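PDB 3MKV: putative amidohydrolase from Unidentified, which is a zinc-dependent amidohydrolase that probably acts as a prolidase, cleaving dipeptides that end in proline at a two-metal centre. Local coordinates for residues T56-G60 with L369-V373; M97-G101 with G396-I401; G24-L28 with V37-I42. All blocks are in the same frame, centred on the assembly; numbering follows the deposited sequence.

Contact 1. Residues T56-G60 with L369-V373; sequences TIMPG and LGRIV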
loop_
_atom_site.group_PDB
_atom_site.type_symbol
_atom_site.label_atom_id
_atom_site.label_comp_id
_atom_site.label_asym_id
_atom_site.label_seq_id
_atom_site.Cartn_x
_atom_site.Cartn_y
_atom_site.Cartn_z
ATOM N N THR A 56 22.485 -52.974 27.418
ATOM C CA THR A 56 21.364 -52.247 28.009
ATOM C C THR A 56 20.316 -51.811 26.990
ATOM O O THR A 56 20.623 -51.202 25.961
ATOM C CB THR A 56 21.836 -51.026 28.819
ATOM O OG1 THR A 56 22.863 -51.428 29.737
ATOM C CG2 THR A 56 20.672 -50.428 29.589
ATOM N N ILE A 57 19.071 -52.147 27.284
ATOM C CA ILE A 57 17.962 -51.705 26.474
ATOM C C ILE A 57 17.266 -50.575 27.223
ATOM O O ILE A 57 16.747 -50.771 28.323
ATOM C CB ILE A 57 16.989 -52.863 26.189
ATOM C CG1 ILE A 57 17.736 -54.017 25.516
ATOM C CG2 ILE A 57 15.828 -52.398 25.309
ATOM C CD1 ILE A 57 16.900 -55.262 25.316
ATOM N N MET A 58 17.281 -49.384 26.631
ATOM C CA MET A 58 16.687 -48.206 27.262
ATOM C C MET A 58 15.772 -47.449 26.294
ATOM O O MET A 58 15.882 -47.602 25.072
ATOM C CB MET A 58 17.783 -47.268 27.798
ATOM C CG MET A 58 18.624 -46.617 26.713
ATOM S SD MET A 58 19.659 -45.278 27.323
ATOM C CE MET A 58 18.379 -44.153 27.863
ATOM N N PRO A 59 14.886 -46.601 26.835
ATOM C CA PRO A 59 13.966 -45.851 25.975
ATOM C C PRO A 59 14.706 -44.827 25.117
ATOM O O PRO A 59 15.806 -44.393 25.473
ATOM C CB PRO A 59 13.053 -45.127 26.964
ATOM C CG PRO A 59 13.366 -45.704 28.317
ATOM C CD PRO A 59 14.735 -46.263 28.260
ATOM N N GLY A 60 14.099 -44.453 23.994
ATOM C CA GLY A 60 14.606 -43.366 23.156
ATOM C C GLY A 60 14.788 -42.080 23.937
ATOM O O GLY A 60 13.968 -41.735 24.796
ATOM N N LEU A 369 5.848 -42.120 25.379
ATOM C CA LEU A 369 7.276 -42.040 25.087
ATOM C C LEU A 369 8.080 -42.034 26.400
ATOM O O LEU A 369 7.503 -41.936 27.484
ATOM C CB LEU A 369 7.603 -40.780 24.268
ATOM C CG LEU A 369 6.935 -40.505 22.908
ATOM C CD1 LEU A 369 7.259 -39.093 22.431
ATOM C CD2 LEU A 369 7.320 -41.520 21.843
ATOM N N GLY A 370 9.406 -42.137 26.293
ATOM C CA GLY A 370 10.300 -42.080 27.442
ATOM C C GLY A 370 10.269 -43.279 28.377
ATOM O O GLY A 370 10.989 -43.309 29.377
ATOM N N ARG A 371 9.433 -44.264 28.057
ATOM C CA ARG A 371 9.290 -45.470 28.870
ATOM C C ARG A 371 8.968 -46.670 27.981
ATOM O O ARG A 371 8.054 -46.616 27.154
ATOM C CB ARG A 371 8.157 -45.293 29.888
ATOM C CG ARG A 371 8.534 -44.551 31.162
ATOM C CD ARG A 371 8.747 -45.494 32.348
ATOM N NE ARG A 371 7.650 -46.452 32.493
ATOM C CZ ARG A 371 7.323 -47.066 33.630
ATOM N NH1 ARG A 371 7.994 -46.817 34.748
ATOM N NH2 ARG A 371 6.312 -47.925 33.651
ATOM N N ILE A 372 9.709 -47.758 28.160
ATOM C CA ILE A 372 9.409 -48.994 27.439
ATOM C C ILE A 372 8.272 -49.766 28.118
ATOM O O ILE A 372 8.515 -50.624 28.969
ATOM C CB ILE A 372 10.656 -49.887 27.303
ATOM C CG1 ILE A 372 11.681 -49.230 26.379
ATOM C CG2 ILE A 372 10.279 -51.255 26.774
ATOM C CD1 ILE A 372 13.085 -49.739 26.587
ATOM N N VAL A 373 7.037 -49.436 27.741
ATOM C CA VAL A 373 5.840 -50.051 28.307
ATOM C C VAL A 373 4.876 -50.420 27.190
ATOM O O VAL A 373 4.907 -49.815 26.120
ATOM C CB VAL A 373 5.090 -49.094 29.270
ATOM C CG1 VAL A 373 5.863 -48.888 30.554
ATOM C CG2 VAL A 373 4.791 -47.760 28.588
HETATM O O HOH W 1 11.565 -42.294 24.182
#
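A single water is the one polar bridge between residues 56-60, at the start of strand 56-63, and the loop 369-373. It donates to Gly-60 O at 2.5 Å and accepts from Gly-370 N at 3.0 Å. The two backbones form no direct hydrogen bond. The rest is van der Waals packing, on side chains and on backbone, with 207 Å² buried over both sides. Pro-59 and Ile-372 both point toward the opposite segment. The methyl CD1 of Ile-372 lies 3.5 Å from Met-58 C and 3.6 Å from Pro-59 N, so it rests on the peptide link between these two residues. Ile-372 CD1 also reaches Ile-57 CG2 at 4.0 Å and Pro-59 CD at 4.2 Å. The proline ring meets the loop backbone, with Pro-59 CG 3.5 Å from Gly-370 O and Pro-59 CB 3.9 Å from Arg-371 N. Gly-370 has a positive phi of 71°, which favours glycine. Ile-372 is the centre of an inverse gamma turn, closed by a weak hydrogen bond of 3.1 Å from Val-373 N to Arg-371 O. Arg-371 points away and forms salt bridges with Asp-15 and Asp-17. As in other amidohydrolases, the first barrel strand leads into the His-x-His metal ligands, here His-65 and His-67. The contact sets the start of that strand against the loop between helix 348-362 and strand 380-383, where barrel and small beta domain meet. Ile-57 and Ile-372 both touch Ile-27 of strand 25-30. Thr-56 and Met-58 make backbone hydrogen bonds to Val-383 and Leu-381 of strand 380-383, Ile-57 to Ala-12 and Leu-14.

Contact 2. Residues M97-G101 with G396-I401; sequences MLRRG and GQGEHI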
loop_
_atom_site.group_PDB
_atom_site.type_symbol
_atom_site.label_atom_id
_atom_site.label_comp_id
_atom_site.label_asym_id
_atom_site.label_seq_id
_atom_site.Cartn_x
_atom_site.Cartn_y
_atom_site.Cartn_z
ATOM N N MET A 97 21.271 -36.376 15.106
ATOM C CA MET A 97 20.570 -36.352 16.396
ATOM C C MET A 97 20.087 -37.750 16.681
ATOM O O MET A 97 20.267 -38.271 17.785
ATOM C CB MET A 97 19.375 -35.380 16.402
ATOM C CG MET A 97 19.730 -33.889 16.266
ATOM S SD MET A 97 18.276 -32.802 16.281
ATOM C CE MET A 97 19.028 -31.223 16.508
ATOM N N LEU A 98 19.481 -38.358 15.662
ATOM C CA LEU A 98 18.957 -39.710 15.750
ATOM C C LEU A 98 20.064 -40.720 16.062
ATOM O O LEU A 98 19.875 -41.628 16.874
ATOM C CB LEU A 98 18.249 -40.070 14.445
ATOM C CG LEU A 98 17.397 -41.336 14.459
ATOM C CD1 LEU A 98 16.421 -41.365 15.647
ATOM C CD2 LEU A 98 16.643 -41.463 13.123
ATOM N N ARG A 99 21.221 -40.542 15.425
ATOM C CA ARG A 99 22.382 -41.408 15.644
ATOM C C ARG A 99 22.874 -41.354 17.083
ATOM O O ARG A 99 23.381 -42.342 17.594
ATOM C CB ARG A 99 23.524 -41.042 14.686
ATOM C CG ARG A 99 24.676 -42.055 14.682
ATOM C CD ARG A 99 24.157 -43.460 14.391
ATOM N NE ARG A 99 25.106 -44.515 14.742
ATOM C CZ ARG A 99 25.092 -45.188 15.894
ATOM N NH1 ARG A 99 24.174 -44.911 16.817
ATOM N NH2 ARG A 99 25.994 -46.135 16.125
ATOM N N ARG A 100 22.736 -40.191 17.721
ATOM C CA ARG A 100 23.085 -40.010 19.136
ATOM C C ARG A 100 21.996 -40.559 20.072
ATOM O O ARG A 100 22.063 -40.388 21.293
ATOM C CB ARG A 100 23.331 -38.525 19.442
ATOM C CG ARG A 100 24.498 -37.907 18.672
ATOM C CD ARG A 100 24.901 -36.522 19.211
ATOM N NE ARG A 100 24.077 -35.437 18.682
ATOM C CZ ARG A 100 24.328 -34.784 17.549
ATOM N NH1 ARG A 100 25.383 -35.105 16.814
ATOM N NH2 ARG A 100 23.522 -33.809 17.147
ATOM N N GLY A 101 20.984 -41.202 19.506
ATOM C CA GLY A 101 19.942 -41.821 20.325
ATOM C C GLY A 101 18.686 -40.992 20.537
ATOM O O GLY A 101 17.736 -41.445 21.167
ATOM N N GLY A 396 29.457 -38.610 22.801
ATOM C CA GLY A 396 29.972 -38.663 21.444
ATOM C C GLY A 396 28.911 -38.723 20.363
ATOM O O GLY A 396 27.923 -37.986 20.385
ATOM N N GLN A 397 29.115 -39.631 19.419
ATOM C CA GLN A 397 28.344 -39.652 18.198
ATOM C C GLN A 397 27.704 -41.022 18.054
ATOM O O GLN A 397 27.551 -41.535 16.945
ATOM C CB GLN A 397 29.270 -39.361 17.016
ATOM C CG GLN A 397 28.815 -38.233 16.113
ATOM C CD GLN A 397 28.288 -37.016 16.872
ATOM O OE1 GLN A 397 27.095 -36.708 16.808
ATOM N NE2 GLN A 397 29.173 -36.316 17.582
ATOM N N GLY A 398 27.337 -41.614 19.187
ATOM C CA GLY A 398 26.702 -42.929 19.212
ATOM C C GLY A 398 27.651 -44.120 19.166
ATOM O O GLY A 398 27.271 -45.196 18.717
ATOM N N GLU A 399 28.883 -43.943 19.642
ATOM C CA GLU A 399 29.886 -45.015 19.562
ATOM C C GLU A 399 29.465 -46.254 20.336
ATOM O O GLU A 399 29.715 -47.382 19.907
ATOM C CB GLU A 399 31.268 -44.545 20.040
ATOM C CG GLU A 399 32.032 -43.712 19.015
ATOM C CD GLU A 399 31.474 -42.305 18.879
ATOM O OE1 GLU A 399 30.876 -41.794 19.858
ATOM O OE2 GLU A 399 31.635 -41.709 17.793
ATOM N N HIS A 400 28.827 -46.042 21.478
ATOM C CA HIS A 400 28.417 -47.148 22.324
ATOM C C HIS A 400 26.913 -47.290 22.274
ATOM O O HIS A 400 26.276 -47.616 23.275
ATOM C CB HIS A 400 28.882 -46.920 23.759
ATOM C CG HIS A 400 30.343 -46.630 23.873
ATOM N ND1 HIS A 400 31.312 -47.567 23.576
ATOM C CD2 HIS A 400 31.004 -45.508 24.250
ATOM C CE1 HIS A 400 32.506 -47.034 23.768
ATOM N NE2 HIS A 400 32.347 -45.787 24.177
ATOM N N ILE A 401 26.354 -47.021 21.099
ATOM C CA ILE A 401 24.925 -47.137 20.871
ATOM C C ILE A 401 24.702 -47.884 19.568
ATOM O O ILE A 401 24.307 -47.297 18.566
ATOM C CB ILE A 401 24.233 -45.755 20.826
ATOM C CG1 ILE A 401 24.686 -44.885 22.004
ATOM C CG2 ILE A 401 22.718 -45.910 20.841
ATOM C CD1 ILE A 401 23.774 -43.707 22.287
#
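Two consecutive arginines at the end of a helix tie it to the loop 396-401. Arg-99 uses both terminal nitrogens on one carbonyl: NH1 donates to Ile-401 O at 3.0 Å and NH2 to the same Ile-401 O at 3.2 Å. Gln-397 O and Gly-398 CA lie over one face of this guanidinium. Arg-99 NH2 also has a long, weak ion pair with Glu-414. Arg-100 NH1 donates to Gln-397 OE1 at 2.3 Å, a very short distance. NE of Arg-100 is hydrogen-bonded to Gln-335 OE1, and NH2 is satisfied elsewhere. The other end of the Gln-397 amide is also used, with NE2 donating to the carbonyl of Arg-333. Inside the loop, Gln-397 N donates to Glu-399 OE1 at 2.8 Å. Ile-401 N donates to Gly-398 O at 3.1 Å, within a type I turn from Gly-398 to Ile-401. A Schellman motif ends the helix, with Gly-101 as its C-prime residue: Gly-101 N donates to Leu-98 O at 2.9 Å, and Phe-102 N to Met-97 O. Gly-398 comes close to the helix end, its CA 4.6 Å from Arg-100 CA. A CB on Gly-398 would clash with Arg-99 O. Ile-401 points toward the helix end, its CD1 3.9 Å from Arg-100 O. Leu-98 and Arg-99 touch Val-404 and Phe-411 of strands 403-406 and 409-413. Parallel strands 56-63 and 102-107, with helix 83-99 between them, form a beta-alpha-beta crossover of the TIM barrel, and Gly-101 makes a backbone hydrogen bond to Leu-61. The contact ties the end of that helix to the loop between strands 380-383 and 403-406.

Contact 3. Residues G24-L28 with V37-I42; sequences GFEIL and VSDKPI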
loop_
_atom_site.group_PDB
_atom_site.type_symbol
_atom_site.label_atom_id
_atom_site.label_comp_id
_atom_site.label_asym_id
_atom_site.label_seq_id
_atom_site.Cartn_x
_atom_site.Cartn_y
_atom_site.Cartn_z
ATOM N N GLY A 24 16.455 -59.811 33.100
ATOM C CA GLY A 24 15.546 -60.916 32.793
ATOM C C GLY A 24 14.217 -60.570 32.142
ATOM O O GLY A 24 13.265 -61.349 32.214
ATOM N N PHE A 25 14.139 -59.411 31.494
ATOM C CA PHE A 25 12.937 -59.054 30.739
ATOM C C PHE A 25 13.079 -59.298 29.243
ATOM O O PHE A 25 14.181 -59.316 28.692
ATOM C CB PHE A 25 12.550 -57.595 30.972
ATOM C CG PHE A 25 11.879 -57.355 32.289
ATOM C CD1 PHE A 25 10.497 -57.438 32.399
ATOM C CD2 PHE A 25 12.628 -57.043 33.418
ATOM C CE1 PHE A 25 9.871 -57.222 33.616
ATOM C CE2 PHE A 25 12.013 -56.827 34.633
ATOM C CZ PHE A 25 10.630 -56.917 34.736
ATOM N N GLU A 26 11.940 -59.489 28.592
ATOM C CA GLU A 26 11.892 -59.540 27.144
ATOM C C GLU A 26 10.869 -58.517 26.650
ATOM O O GLU A 26 9.862 -58.252 27.326
ATOM C CB GLU A 26 11.545 -60.951 26.667
ATOM C CG GLU A 26 12.635 -61.982 26.967
ATOM C CD GLU A 26 12.385 -63.320 26.286
ATOM O OE1 GLU A 26 13.337 -64.121 26.198
ATOM O OE2 GLU A 26 11.244 -63.574 25.840
ATOM N N ILE A 27 11.131 -57.925 25.487
ATOM C CA ILE A 27 10.252 -56.890 24.961
ATOM C C ILE A 27 9.717 -57.274 23.588
ATOM O O ILE A 27 10.472 -57.659 22.699
ATOM C CB ILE A 27 10.972 -55.526 24.887
ATOM C CG1 ILE A 27 11.867 -55.327 26.115
ATOM C CG2 ILE A 27 9.961 -54.397 24.776
ATOM C CD1 ILE A 27 12.931 -54.275 25.927
ATOM N N LEU A 28 8.404 -57.183 23.427
ATOM C CA LEU A 28 7.767 -57.546 22.170
ATOM C C LEU A 28 7.320 -56.304 21.410
ATOM O O LEU A 28 6.394 -55.611 21.824
ATOM C CB LEU A 28 6.573 -58.462 22.418
ATOM C CG LEU A 28 5.792 -58.901 21.176
ATOM C CD1 LEU A 28 6.630 -59.822 20.297
ATOM C CD2 LEU A 28 4.497 -59.576 21.583
ATOM N N VAL A 37 6.089 -56.517 27.774
ATOM C CA VAL A 37 7.319 -56.314 28.513
ATOM C C VAL A 37 7.254 -57.172 29.777
ATOM O O VAL A 37 6.794 -56.707 30.824
ATOM C CB VAL A 37 7.498 -54.824 28.897
ATOM C CG1 VAL A 37 8.799 -54.613 29.660
ATOM C CG2 VAL A 37 7.451 -53.937 27.658
ATOM N N SER A 38 7.696 -58.425 29.680
ATOM C CA SER A 38 7.656 -59.326 30.832
ATOM C C SER A 38 8.988 -60.010 31.081
ATOM O O SER A 38 9.889 -59.968 30.244
ATOM C CB SER A 38 6.566 -60.390 30.664
ATOM O OG SER A 38 7.029 -61.466 29.867
ATOM N N ASP A 39 9.096 -60.636 32.248
ATOM C CA ASP A 39 10.256 -61.448 32.595
ATOM C C ASP A 39 9.984 -62.902 32.226
ATOM O O ASP A 39 10.899 -63.655 31.893
ATOM C CB ASP A 39 10.572 -61.319 34.084
ATOM C CG ASP A 39 9.333 -61.055 34.920
ATOM O OD1 ASP A 39 9.469 -60.456 36.006
ATOM O OD2 ASP A 39 8.222 -61.436 34.486
ATOM N N LYS A 40 8.711 -63.281 32.285
ATOM C CA LYS A 40 8.256 -64.560 31.759
ATOM C C LYS A 40 8.384 -64.573 30.238
ATOM O O LYS A 40 7.512 -64.055 29.538
ATOM C CB LYS A 40 6.792 -64.799 32.140
ATOM C CG LYS A 40 6.582 -65.463 33.491
ATOM C CD LYS A 40 7.277 -66.818 33.547
ATOM C CE LYS A 40 6.457 -67.835 34.330
ATOM N NZ LYS A 40 5.960 -67.279 35.618
ATOM N N PRO A 41 9.475 -65.163 29.720
ATOM C CA PRO A 41 9.672 -65.258 28.283
ATOM C C PRO A 41 8.349 -65.262 27.522
ATOM O O PRO A 41 7.388 -65.900 27.950
ATOM C CB PRO A 41 10.398 -66.595 28.141
ATOM C CG PRO A 41 11.251 -66.669 29.404
ATOM C CD PRO A 41 10.589 -65.789 30.456
ATOM N N ILE A 42 8.306 -64.543 26.404
ATOM C CA ILE A 42 7.062 -64.347 25.659
ATOM C C ILE A 42 7.007 -65.127 24.353
ATOM O O ILE A 42 8.035 -65.403 23.732
ATOM C CB ILE A 42 6.792 -62.848 25.373
ATOM C CG1 ILE A 42 8.111 -62.095 25.182
ATOM C CG2 ILE A 42 5.991 -62.223 26.510
ATOM C CD1 ILE A 42 7.995 -60.598 25.385
#
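Glu-26 reaches across a beta hairpin with an extended side chain. Its chi1 is m and chi2 is t, which carries the carboxylate to the loop after the strand, at Pro-41 and Ile-42. Glu-26 OE2 accepts from Ile-42 N at 3.1 Å. The strands themselves are antiparallel. Glu-26 and Ser-38 form a hydrogen-bonded pair, with Glu-26 N to Ser-38 O at 2.7 Å and Ser-38 N to Glu-26 O at 3.2 Å. Ile-27 and Val-37 form the next, non-hydrogen-bonded pair. Val-37, in the t rotamer, and Ile-27, in m, share one sheet face and meet through their CG2 atoms at 3.8 Å. Ser-38 takes the p rotamer on the face it shares with Glu-26, and its OG donates to Lys-40 O at 2.7 Å. Phe-25, in m, sets its ring face against Asp-39 CB, 4.3 Å from the centroid of the Phe-25 ring, in a CH-pi contact. Phe-25 CD1 also meets Val-37 CG1 at 4.3 Å. Asp-39 OD2 accepts a weak bond from Lys-40 N. Ile-42 is off a well, with chi1 at 33°, and its CD1 packs on Leu-28 CB at 3.9 Å. Gly-24, with positive phi, marks the corner where strand 22-23 gives way to strand 25-30. The hairpin belongs to the small beta domain, outside the barrel that carries the zinc centre. Phe-25 and Val-37 touch Leu-13 of strand 12-13. Strand 33-38 is an outermost strand of a four-stranded mixed sheet within this chain, and strand 5-9 flanks strand 25-30 on its other side.

Contact 1 is the buried one, contact 2 is partly buried, and contact 3 lies at the surface, its centre about 31 Å from the centre of the chain. Contacts 1 and 3 touch: Ile-27 CD1 meets Ile-57 CG2 at 3.5 Å, and Val-37 CG2 meets Ile-372 O at 3.7 Å. The hairpin is thus packed against the strand and loop of contact 1. Contact 2 stays apart from contact 3, with nearest atoms about 14 Å away. It connects to the strand of contact 1 by the backbone hydrogen bond of Gly-101 to Leu-61; the two contacts do not touch, with nearest atoms about 4 Å apart. The chemistry differs accordingly: packing and a water in contact 1, arginine side-chain bonds in contact 2, and strand pairing in contact 3.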